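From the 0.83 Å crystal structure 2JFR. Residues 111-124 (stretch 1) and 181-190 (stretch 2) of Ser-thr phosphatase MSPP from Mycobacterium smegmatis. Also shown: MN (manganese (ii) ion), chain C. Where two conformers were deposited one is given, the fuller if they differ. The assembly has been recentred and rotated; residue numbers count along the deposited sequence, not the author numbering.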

# COMPACT_ATOMS: atom_id res chain seq x y z
N GLY A 111 5.69 5.02 -4.29
CA GLY A 111 5.77 3.80 -5.04
C GLY A 111 4.42 3.44 -5.65
O GLY A 111 3.70 4.33 -6.10
N ASP A 112 4.09 2.15 -5.69
CA ASP A 112 2.96 1.67 -6.46
C ASP A 112 2.11 0.65 -5.70
O ASP A 112 1.52 -0.22 -6.34
CB ASP A 112 3.40 1.08 -7.81
CG ASP A 112 4.20 -0.20 -7.67
OD1 ASP A 112 4.59 -0.56 -6.54
OD2 ASP A 112 4.41 -0.80 -8.75
N SER A 113 1.99 0.79 -4.40
CA SER A 113 1.08 -0.05 -3.61
C SER A 113 -0.20 0.72 -3.35
O SER A 113 -0.22 1.56 -2.46
CB SER A 113 1.75 -0.43 -2.29
OG SER A 113 2.97 -1.13 -2.50
N PRO A 114 -1.25 0.56 -4.12
CA PRO A 114 -2.31 1.59 -4.09
C PRO A 114 -3.21 1.52 -2.90
O PRO A 114 -3.44 0.49 -2.25
CB PRO A 114 -3.08 1.36 -5.38
CG PRO A 114 -2.18 0.52 -6.24
CD PRO A 114 -1.49 -0.37 -5.22
N LEU A 115 -3.84 2.68 -2.66
CA LEU A 115 -5.02 2.80 -1.82
C LEU A 115 -6.25 2.89 -2.73
O LEU A 115 -6.28 3.68 -3.65
CB LEU A 115 -4.94 4.06 -0.98
CG LEU A 115 -6.20 4.43 -0.19
CD1 LEU A 115 -6.50 3.40 0.85
CD2 LEU A 115 -6.05 5.82 0.41
N TYR A 116 -7.26 2.11 -2.38
CA TYR A 116 -8.55 2.12 -3.03
C TYR A 116 -9.64 2.45 -2.05
O TYR A 116 -9.55 2.08 -0.86
CB TYR A 116 -8.90 0.75 -3.65
CG TYR A 116 -7.85 0.13 -4.50
CD1 TYR A 116 -7.84 0.25 -5.87
CD2 TYR A 116 -6.79 -0.60 -3.91
CE1 TYR A 116 -6.83 -0.36 -6.64
CE2 TYR A 116 -5.82 -1.21 -4.64
CZ TYR A 116 -5.83 -1.08 -6.00
OH TYR A 116 -4.82 -1.68 -6.73
N ARG A 117 -10.70 3.06 -2.55
CA ARG A 117 -11.96 3.19 -1.79
C ARG A 117 -12.99 2.34 -2.47
O ARG A 117 -13.13 2.36 -3.67
CB ARG A 117 -12.43 4.61 -1.75
CG ARG A 117 -13.69 4.81 -0.89
CD ARG A 117 -14.22 6.23 -0.93
NE ARG A 117 -14.58 6.52 -2.30
CZ ARG A 117 -14.46 7.67 -2.91
NH1 ARG A 117 -14.14 8.74 -2.22
NH2 ARG A 117 -14.76 7.74 -4.19
N ILE A 118 -13.72 1.60 -1.63
CA ILE A 118 -14.82 0.76 -2.05
C ILE A 118 -16.08 1.38 -1.50
O ILE A 118 -16.25 1.48 -0.28
CB ILE A 118 -14.52 -0.67 -1.57
CG1 ILE A 118 -13.19 -1.10 -2.16
CG2 ILE A 118 -15.62 -1.68 -1.89
CD1 ILE A 118 -12.44 -2.17 -1.43
N ARG A 119 -16.95 1.85 -2.40
CA ARG A 119 -18.14 2.59 -2.04
C ARG A 119 -19.25 2.20 -3.00
O ARG A 119 -19.05 2.30 -4.22
CB ARG A 119 -17.89 4.12 -2.06
CG ARG A 119 -19.07 4.98 -1.88
CD ARG A 119 -18.71 6.47 -2.19
NE ARG A 119 -18.07 6.89 -0.99
CZ ARG A 119 -17.64 8.16 -0.84
NH1 ARG A 119 -17.77 9.00 -1.87
NH2 ARG A 119 -17.15 8.46 0.32
N ASP A 120 -20.37 1.77 -2.47
CA ASP A 120 -21.57 1.42 -3.27
C ASP A 120 -21.22 0.45 -4.40
O ASP A 120 -21.67 0.55 -5.53
CB ASP A 120 -22.15 2.69 -3.92
CG ASP A 120 -22.61 3.74 -2.99
OD1 ASP A 120 -22.92 3.36 -1.82
OD2 ASP A 120 -22.73 4.94 -3.41
N GLY A 121 -20.31 -0.49 -4.13
CA GLY A 121 -20.00 -1.55 -5.07
C GLY A 121 -18.87 -1.19 -6.05
O GLY A 121 -18.48 -2.08 -6.81
N HIS A 122 -18.38 0.02 -6.04
CA HIS A 122 -17.31 0.44 -6.89
C HIS A 122 -16.03 0.50 -6.12
O HIS A 122 -15.99 0.90 -4.98
CB HIS A 122 -17.55 1.87 -7.44
CG HIS A 122 -18.47 1.99 -8.54
ND1 HIS A 122 -19.78 2.21 -8.30
CD2 HIS A 122 -18.28 1.86 -9.88
CE1 HIS A 122 -20.40 2.28 -9.46
NE2 HIS A 122 -19.50 2.09 -10.41
N MET A 123 -14.98 0.12 -6.80
CA MET A 123 -13.62 0.15 -6.31
C MET A 123 -12.82 1.17 -7.11
O MET A 123 -12.75 0.96 -8.33
CB MET A 123 -12.99 -1.26 -6.41
CG MET A 123 -11.57 -1.36 -5.85
SD MET A 123 -11.05 -3.14 -5.97
CE MET A 123 -9.36 -2.95 -5.52
N GLU A 124 -12.28 2.20 -6.50
CA GLU A 124 -11.46 3.11 -7.33
C GLU A 124 -10.18 3.42 -6.56
O GLU A 124 -10.09 3.46 -5.34
CB GLU A 124 -12.25 4.36 -7.70
CG GLU A 124 -12.50 5.21 -6.46
CD GLU A 124 -13.15 6.53 -6.90
OE1 GLU A 124 -12.46 7.37 -7.47
OE2 GLU A 124 -14.36 6.76 -6.72
N LEU A 181 -11.82 0.91 2.88
CA LEU A 181 -10.54 1.24 2.28
C LEU A 181 -9.76 -0.05 2.10
O LEU A 181 -9.82 -0.95 2.93
CB LEU A 181 -9.76 2.21 3.16
CG LEU A 181 -10.44 3.51 3.46
CD1 LEU A 181 -9.55 4.37 4.34
CD2 LEU A 181 -10.79 4.29 2.18
N LEU A 182 -9.00 -0.11 1.02
CA LEU A 182 -8.11 -1.22 0.72
C LEU A 182 -6.77 -0.68 0.39
O LEU A 182 -6.65 0.14 -0.55
CB LEU A 182 -8.67 -2.04 -0.45
CG LEU A 182 -7.68 -3.10 -1.06
CD1 LEU A 182 -7.38 -4.18 -0.09
CD2 LEU A 182 -8.30 -3.70 -2.34
N ILE A 183 -5.73 -1.13 1.07
CA ILE A 183 -4.36 -0.88 0.67
C ILE A 183 -3.84 -2.20 0.10
O ILE A 183 -4.01 -3.24 0.75
CB ILE A 183 -3.46 -0.42 1.80
CG1 ILE A 183 -4.09 0.68 2.66
CG2 ILE A 183 -2.13 0.03 1.23
CD1 ILE A 183 -3.28 0.99 3.90
N SER A 184 -3.20 -2.19 -1.05
CA SER A 184 -2.68 -3.42 -1.61
C SER A 184 -1.30 -3.19 -2.19
O SER A 184 -1.00 -2.13 -2.71
CB SER A 184 -3.61 -3.89 -2.69
OG SER A 184 -3.24 -5.16 -3.19
N SER A 185 -0.48 -4.25 -2.17
CA SER A 185 0.66 -4.26 -3.06
C SER A 185 0.17 -4.45 -4.50
O SER A 185 -0.96 -4.86 -4.77
CB SER A 185 1.70 -5.28 -2.67
OG SER A 185 1.17 -6.59 -2.78
N ASP A 186 1.08 -4.18 -5.44
CA ASP A 186 0.80 -4.34 -6.86
C ASP A 186 0.53 -5.78 -7.25
O ASP A 186 0.04 -6.02 -8.35
CB ASP A 186 1.91 -3.70 -7.67
CG ASP A 186 3.29 -4.27 -7.53
OD1 ASP A 186 3.44 -5.19 -6.69
OD2 ASP A 186 4.21 -3.80 -8.30
N GLY A 187 0.80 -6.78 -6.41
CA GLY A 187 0.52 -8.13 -6.80
C GLY A 187 -0.94 -8.40 -7.06
O GLY A 187 -1.28 -9.27 -7.85
N LEU A 188 -1.83 -7.65 -6.41
CA LEU A 188 -3.26 -7.95 -6.54
C LEU A 188 -3.74 -7.80 -7.95
O LEU A 188 -4.50 -8.62 -8.45
CB LEU A 188 -4.04 -7.00 -5.62
CG LEU A 188 -5.55 -7.13 -5.70
CD1 LEU A 188 -6.01 -8.55 -5.32
CD2 LEU A 188 -6.20 -6.09 -4.79
N PHE A 189 -3.30 -6.75 -8.67
CA PHE A 189 -3.73 -6.43 -10.02
C PHE A 189 -2.78 -6.93 -11.08
O PHE A 189 -2.82 -6.55 -12.24
CB PHE A 189 -4.06 -4.94 -10.16
CG PHE A 189 -5.44 -4.55 -9.71
CD1 PHE A 189 -6.47 -4.39 -10.66
CD2 PHE A 189 -5.71 -4.31 -8.38
CE1 PHE A 189 -7.72 -4.01 -10.28
CE2 PHE A 189 -6.97 -3.93 -7.99
CZ PHE A 189 -7.98 -3.77 -8.93
N ALA A 190 -1.89 -7.87 -10.74
CA ALA A 190 -0.95 -8.39 -11.74
C ALA A 190 -1.63 -9.06 -12.89
O ALA A 190 -1.08 -9.05 -14.00
CB ALA A 190 -0.00 -9.38 -11.08
MN MN C . 5.04 -6.23 -5.92
O HOH W 1 3.43 -2.56 -4.80
O HOH W 2 -2.66 -3.82 -6.92
O HOH W 3 6.88 -7.37 -5.48
O HOH W 4 6.27 -5.30 -7.28
O HOH W 5 4.06 -7.23 -4.34

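Three backbone hydrogen bonds join the two stretches, tying strand 115-119 to strand 181-184 in an antiparallel arrangement. Tyr116 and Leu182 form a reciprocal pair: Tyr116 N donates to Leu182 O at 2.8 Å, and Leu182 N returns the bond to Tyr116 O at 2.9 Å. Two residues along, Ser184 N donates to Pro114 O at 2.9 Å. The ladder does not close there, because the proline nitrogen carries no hydrogen: Pro114 N lies 3.0 Å from Ser184 O without a bond. At the non-hydrogen-bonded pairs flanking Tyr116 and Leu182 the strands approach more closely, with CA atoms 4.5 Å apart at Leu115 and Ile183 and 4.7 Å at Arg117 and Leu181, and CA-H...O contacts supplement the ladder, among them Ile183 CA to Pro114 O at 3.4 Å.

Beyond the direct backbone bonds, polar contact between the stretches passes through water. Water 1 donates to Asp112 OD1 (2.9 Å) and accepts from Ser113 OG (2.7 Å) and from Asp186 N (2.9 Å), bridging the two loops. On stretch 2, Asp186 OD1 binds the manganese ion at 2.0 Å, alongside three waters and ligands from elsewhere in the structure. The carboxylates of Asp112 and Asp186 come close, OD2 to OD2 at 3.0 Å; two acceptors at this distance form no hydrogen bond as modelled. Water 2 makes a second bridge, donating to Ser185 O at 2.9 Å and hydrogen-bonding Tyr116 OH at 3.0 Å.

Side chains alternate across the sheet. On the face carrying Leu115, Arg117, Leu181 and Ile183, Leu115 CD1 packs 4.1 Å from Ile183 CG1 and 4.2 Å from Leu181 CB, while the aliphatic part of Arg117 approaches Leu181, CG to CD2 at 4.3 Å. The guanidinium group of Arg117 instead forms a salt bridge within its hairpin, NH2 to Glu124 OE2 at 2.7 Å.

The face of Tyr116 and Leu182 holds a larger apolar cluster. Leu182 CD2 lies 3.8 Å from Tyr116 CD2 and 3.4 Å from Met123 CE, and its CB meets Ile118 CD1 at 3.9 Å. Met123 belongs to the returning strand of the hairpin, which reverses through a type I' turn from Arg119 to His122; its extended side chain also brings CE to the edge of the Phe189 ring, 3.6 Å from CE2. The rings of Tyr116 and Phe189 are nearly parallel, at 22°, but slid apart so that they barely overlap; Tyr116 CZ and Phe189 CE2 nevertheless touch at 3.7 Å. Altogether the contact buries 692 Å², summed over both stretches.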